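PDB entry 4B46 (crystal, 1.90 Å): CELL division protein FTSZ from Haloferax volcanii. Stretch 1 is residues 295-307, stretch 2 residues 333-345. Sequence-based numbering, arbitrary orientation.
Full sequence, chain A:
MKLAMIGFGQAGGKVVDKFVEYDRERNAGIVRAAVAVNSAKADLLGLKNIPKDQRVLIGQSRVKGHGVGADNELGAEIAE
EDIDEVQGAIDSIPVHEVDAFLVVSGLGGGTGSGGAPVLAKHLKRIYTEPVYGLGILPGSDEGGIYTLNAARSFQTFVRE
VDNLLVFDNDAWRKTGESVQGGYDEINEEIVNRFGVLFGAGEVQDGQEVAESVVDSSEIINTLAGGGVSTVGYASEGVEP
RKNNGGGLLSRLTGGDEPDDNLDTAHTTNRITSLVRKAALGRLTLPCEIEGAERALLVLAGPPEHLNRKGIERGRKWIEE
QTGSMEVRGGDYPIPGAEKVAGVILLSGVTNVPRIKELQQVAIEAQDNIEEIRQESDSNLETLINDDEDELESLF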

# COMPACT_ATOMS: atom_id res chain seq x y z
N ALA A 295 5.91 15.59 0.47
CA ALA A 295 6.88 14.52 0.66
C ALA A 295 7.12 14.29 2.14
O ALA A 295 7.07 15.23 2.94
CB ALA A 295 8.20 14.86 -0.05
N LEU A 296 7.38 13.05 2.51
CA LEU A 296 7.73 12.71 3.87
C LEU A 296 8.92 11.78 3.83
O LEU A 296 8.89 10.75 3.16
CB LEU A 296 6.57 12.01 4.57
CG LEU A 296 6.87 11.39 5.93
CD1 LEU A 296 7.23 12.44 7.00
CD2 LEU A 296 5.69 10.53 6.42
N LEU A 297 9.96 12.16 4.56
CA LEU A 297 11.16 11.35 4.68
C LEU A 297 11.11 10.60 6.00
O LEU A 297 10.84 11.19 7.05
CB LEU A 297 12.41 12.24 4.63
CG LEU A 297 13.74 11.57 4.94
CD1 LEU A 297 14.01 10.44 3.95
CD2 LEU A 297 14.88 12.60 4.92
N VAL A 298 11.39 9.31 5.96
CA VAL A 298 11.43 8.51 7.16
C VAL A 298 12.73 7.73 7.23
O VAL A 298 13.05 6.96 6.31
CB VAL A 298 10.24 7.51 7.20
CG1 VAL A 298 10.33 6.63 8.44
CG2 VAL A 298 8.91 8.26 7.17
N LEU A 299 13.48 7.92 8.31
CA LEU A 299 14.70 7.15 8.56
C LEU A 299 14.45 6.19 9.71
O LEU A 299 14.03 6.59 10.78
CB LEU A 299 15.86 8.08 8.94
CG LEU A 299 16.80 8.57 7.84
CD1 LEU A 299 17.55 7.42 7.20
CD2 LEU A 299 16.03 9.34 6.80
N ALA A 300 14.69 4.90 9.50
CA ALA A 300 14.48 3.92 10.56
C ALA A 300 15.76 3.18 10.85
O ALA A 300 16.46 2.74 9.93
CB ALA A 300 13.38 2.94 10.15
N GLY A 301 16.09 3.04 12.12
CA GLY A 301 17.30 2.35 12.51
C GLY A 301 17.63 2.57 13.97
O GLY A 301 16.89 3.25 14.69
N PRO A 302 18.75 2.01 14.42
CA PRO A 302 19.20 2.19 15.80
C PRO A 302 19.56 3.65 16.02
O PRO A 302 20.21 4.25 15.16
CB PRO A 302 20.44 1.30 15.89
CG PRO A 302 20.92 1.15 14.49
CD PRO A 302 19.70 1.21 13.62
N PRO A 303 19.14 4.21 17.17
CA PRO A 303 19.33 5.62 17.51
C PRO A 303 20.75 6.11 17.26
O PRO A 303 20.93 7.23 16.78
CB PRO A 303 19.00 5.66 19.01
CG PRO A 303 18.93 4.22 19.46
CD PRO A 303 18.49 3.47 18.26
N GLU A 304 21.75 5.28 17.55
CA GLU A 304 23.14 5.71 17.45
C GLU A 304 23.58 5.98 16.01
O GLU A 304 24.58 6.66 15.78
CB GLU A 304 24.08 4.73 18.15
CG GLU A 304 24.15 3.34 17.52
CD GLU A 304 23.08 2.39 18.03
OE1 GLU A 304 22.10 2.85 18.67
OE2 GLU A 304 23.21 1.17 17.80
N HIS A 305 22.84 5.45 15.04
CA HIS A 305 23.12 5.71 13.63
C HIS A 305 22.09 6.64 12.99
O HIS A 305 21.89 6.62 11.78
CB HIS A 305 23.20 4.40 12.84
CG HIS A 305 24.33 3.51 13.26
ND1 HIS A 305 24.14 2.38 14.02
CD2 HIS A 305 25.66 3.60 13.03
CE1 HIS A 305 25.31 1.80 14.24
NE2 HIS A 305 26.25 2.52 13.65
N LEU A 306 21.43 7.45 13.82
CA LEU A 306 20.50 8.46 13.33
C LEU A 306 20.88 9.80 13.93
O LEU A 306 21.35 9.86 15.07
CB LEU A 306 19.07 8.12 13.76
CG LEU A 306 18.42 6.81 13.32
CD1 LEU A 306 17.08 6.59 14.05
CD2 LEU A 306 18.21 6.76 11.82
N ASN A 307 20.71 10.89 13.18
CA ASN A 307 20.90 12.23 13.73
C ASN A 307 19.98 13.25 13.07
O ASN A 307 19.31 12.93 12.09
CB ASN A 307 22.38 12.66 13.72
CG ASN A 307 22.93 12.93 12.32
OD1 ASN A 307 22.21 12.93 11.32
ND2 ASN A 307 24.24 13.16 12.25
N PRO A 333 13.38 5.59 15.69
CA PRO A 333 14.48 4.97 16.45
C PRO A 333 14.13 3.54 16.87
O PRO A 333 13.11 3.33 17.52
CB PRO A 333 14.63 5.89 17.67
CG PRO A 333 13.35 6.66 17.75
CD PRO A 333 12.84 6.78 16.35
N ILE A 334 14.96 2.59 16.47
CA ILE A 334 14.73 1.18 16.76
C ILE A 334 15.98 0.55 17.35
O ILE A 334 16.87 0.13 16.61
CB ILE A 334 14.35 0.39 15.49
CG1 ILE A 334 13.11 1.00 14.83
CG2 ILE A 334 14.11 -1.08 15.81
CD1 ILE A 334 12.73 0.32 13.52
N PRO A 335 16.06 0.48 18.69
CA PRO A 335 17.24 -0.10 19.34
C PRO A 335 17.43 -1.56 18.92
O PRO A 335 16.45 -2.29 18.79
CB PRO A 335 16.91 -0.00 20.83
CG PRO A 335 15.87 1.08 20.92
CD PRO A 335 15.07 0.96 19.66
N GLY A 336 18.68 -1.96 18.70
CA GLY A 336 18.98 -3.33 18.32
C GLY A 336 18.91 -3.61 16.83
O GLY A 336 19.31 -4.68 16.37
N ALA A 337 18.39 -2.65 16.06
CA ALA A 337 18.29 -2.82 14.61
C ALA A 337 19.67 -2.85 13.98
O ALA A 337 20.56 -2.07 14.34
CB ALA A 337 17.45 -1.71 14.01
N GLU A 338 19.86 -3.75 13.02
CA GLU A 338 21.16 -3.89 12.37
C GLU A 338 21.13 -3.29 10.96
O GLU A 338 22.12 -3.36 10.23
CB GLU A 338 21.59 -5.36 12.35
CG GLU A 338 21.82 -5.94 13.74
CD GLU A 338 21.76 -7.45 13.77
OE1 GLU A 338 21.58 -8.07 12.70
OE2 GLU A 338 21.89 -8.04 14.87
N LYS A 339 20.00 -2.70 10.60
CA LYS A 339 19.84 -2.01 9.32
C LYS A 339 19.40 -0.57 9.54
O LYS A 339 18.71 -0.26 10.50
CB LYS A 339 18.79 -2.70 8.46
CG LYS A 339 19.24 -3.97 7.77
CD LYS A 339 18.12 -4.48 6.88
CE LYS A 339 18.49 -5.77 6.18
NZ LYS A 339 17.37 -6.25 5.31
N VAL A 340 19.82 0.30 8.63
CA VAL A 340 19.22 1.62 8.53
C VAL A 340 18.45 1.69 7.21
O VAL A 340 18.98 1.33 6.16
CB VAL A 340 20.26 2.76 8.61
CG1 VAL A 340 19.57 4.11 8.51
CG2 VAL A 340 21.05 2.67 9.91
N ALA A 341 17.20 2.13 7.27
CA ALA A 341 16.39 2.23 6.07
C ALA A 341 15.84 3.64 5.92
O ALA A 341 15.42 4.26 6.90
CB ALA A 341 15.25 1.22 6.11
N GLY A 342 15.85 4.14 4.69
CA GLY A 342 15.25 5.43 4.38
C GLY A 342 14.07 5.24 3.46
O GLY A 342 14.18 4.55 2.44
N VAL A 343 12.93 5.83 3.81
CA VAL A 343 11.74 5.77 2.98
C VAL A 343 11.31 7.17 2.62
O VAL A 343 11.30 8.06 3.46
CB VAL A 343 10.59 5.02 3.69
CG1 VAL A 343 9.22 5.58 3.30
CG2 VAL A 343 10.66 3.52 3.39
N ILE A 344 10.95 7.38 1.36
CA ILE A 344 10.36 8.64 0.96
C ILE A 344 8.96 8.38 0.46
O ILE A 344 8.76 7.58 -0.46
CB ILE A 344 11.19 9.33 -0.13
CG1 ILE A 344 12.64 9.54 0.37
CG2 ILE A 344 10.55 10.65 -0.51
CD1 ILE A 344 13.58 10.12 -0.67
N LEU A 345 7.98 9.03 1.08
CA LEU A 345 6.60 8.95 0.64
C LEU A 345 6.33 10.21 -0.15
O LEU A 345 6.58 11.31 0.33
CB LEU A 345 5.66 8.87 1.85
CG LEU A 345 4.18 9.12 1.61
CD1 LEU A 345 3.57 8.08 0.66
CD2 LEU A 345 3.40 9.18 2.94

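The contact is first of all a backbone ladder. Strands 295-301 and 339-345 run antiparallel, and every second pair closes a two-bond ring. Leu296 N donates to Leu345 O at 2.9 Å and Leu345 N to Leu296 O at 2.8 Å; Val298 N reaches Val343 O at 2.8 Å and Val343 N reaches Val298 O at 2.7 Å; Ala300 N meets Ala341 O, and Ala341 N meets Ala300 O, both at 2.8 Å. All six bonds are short and close to straight. The same carbonyls also receive CA-H contacts from neighbouring residues, as between Gly342 CA and Val298 O at 3.3 Å, so each acceptor is approached by a strong donor and a weak one.

At Gly301 the pairing changes partner. Its carbonyl turns to the residues before the second strand: Ile334 N donates to Gly301 O at 2.7 Å, and the Pro333-Gly301 bridge is parallel. Pro302 has no N-H, so Pro302 N, 3.4 Å from Ile334 O, makes no hydrogen bond there. That carbonyl is not left idle, since Ala337 N donates to Ile334 O at 3.2 Å to close a type II turn, and Pro302 CA approaches Ile334 O at 3.2 Å. Gly336 sits in this turn at phi 87°, where a CB would jam against the preceding carbonyl. Beyond the strand, Pro302 O accepts from His305 N at 2.9 Å and Pro303 O from Leu306 N at 3.0 Å, so the first stretch ties its own bend.

Side chains alternate across the sheet. Leu296, Val298 and Ala300 share one face with Leu345, Val343 and Ala341; the CB atoms of Leu296 and Leu345 are 4.3 Å apart, as are those of Val298 and Val343. On the other face Leu297 CD1 packs 3.9 Å from Ile344 CG1. Leu299 is paired with Gly342, and Leu299 CD1 lies 4.1 Å from both Gly342 CA and Val340 CG1.

These strand residues are buried and aliphatic, leaving no polar side-chain group to satisfy. Val340 is the most covered residue, at 75 Å² of the 895 Å² buried in all; Val340 CG2 meets His305 CB at 4.0 Å and Pro302 CD at 4.2 Å. Small Ala337 fits against the proline ring, with Ala337 CB 3.7 Å from Pro302 CD. Gly301 answers crowding: a CB there would clash with Pro302 CD and sit tight against Val340 CG2.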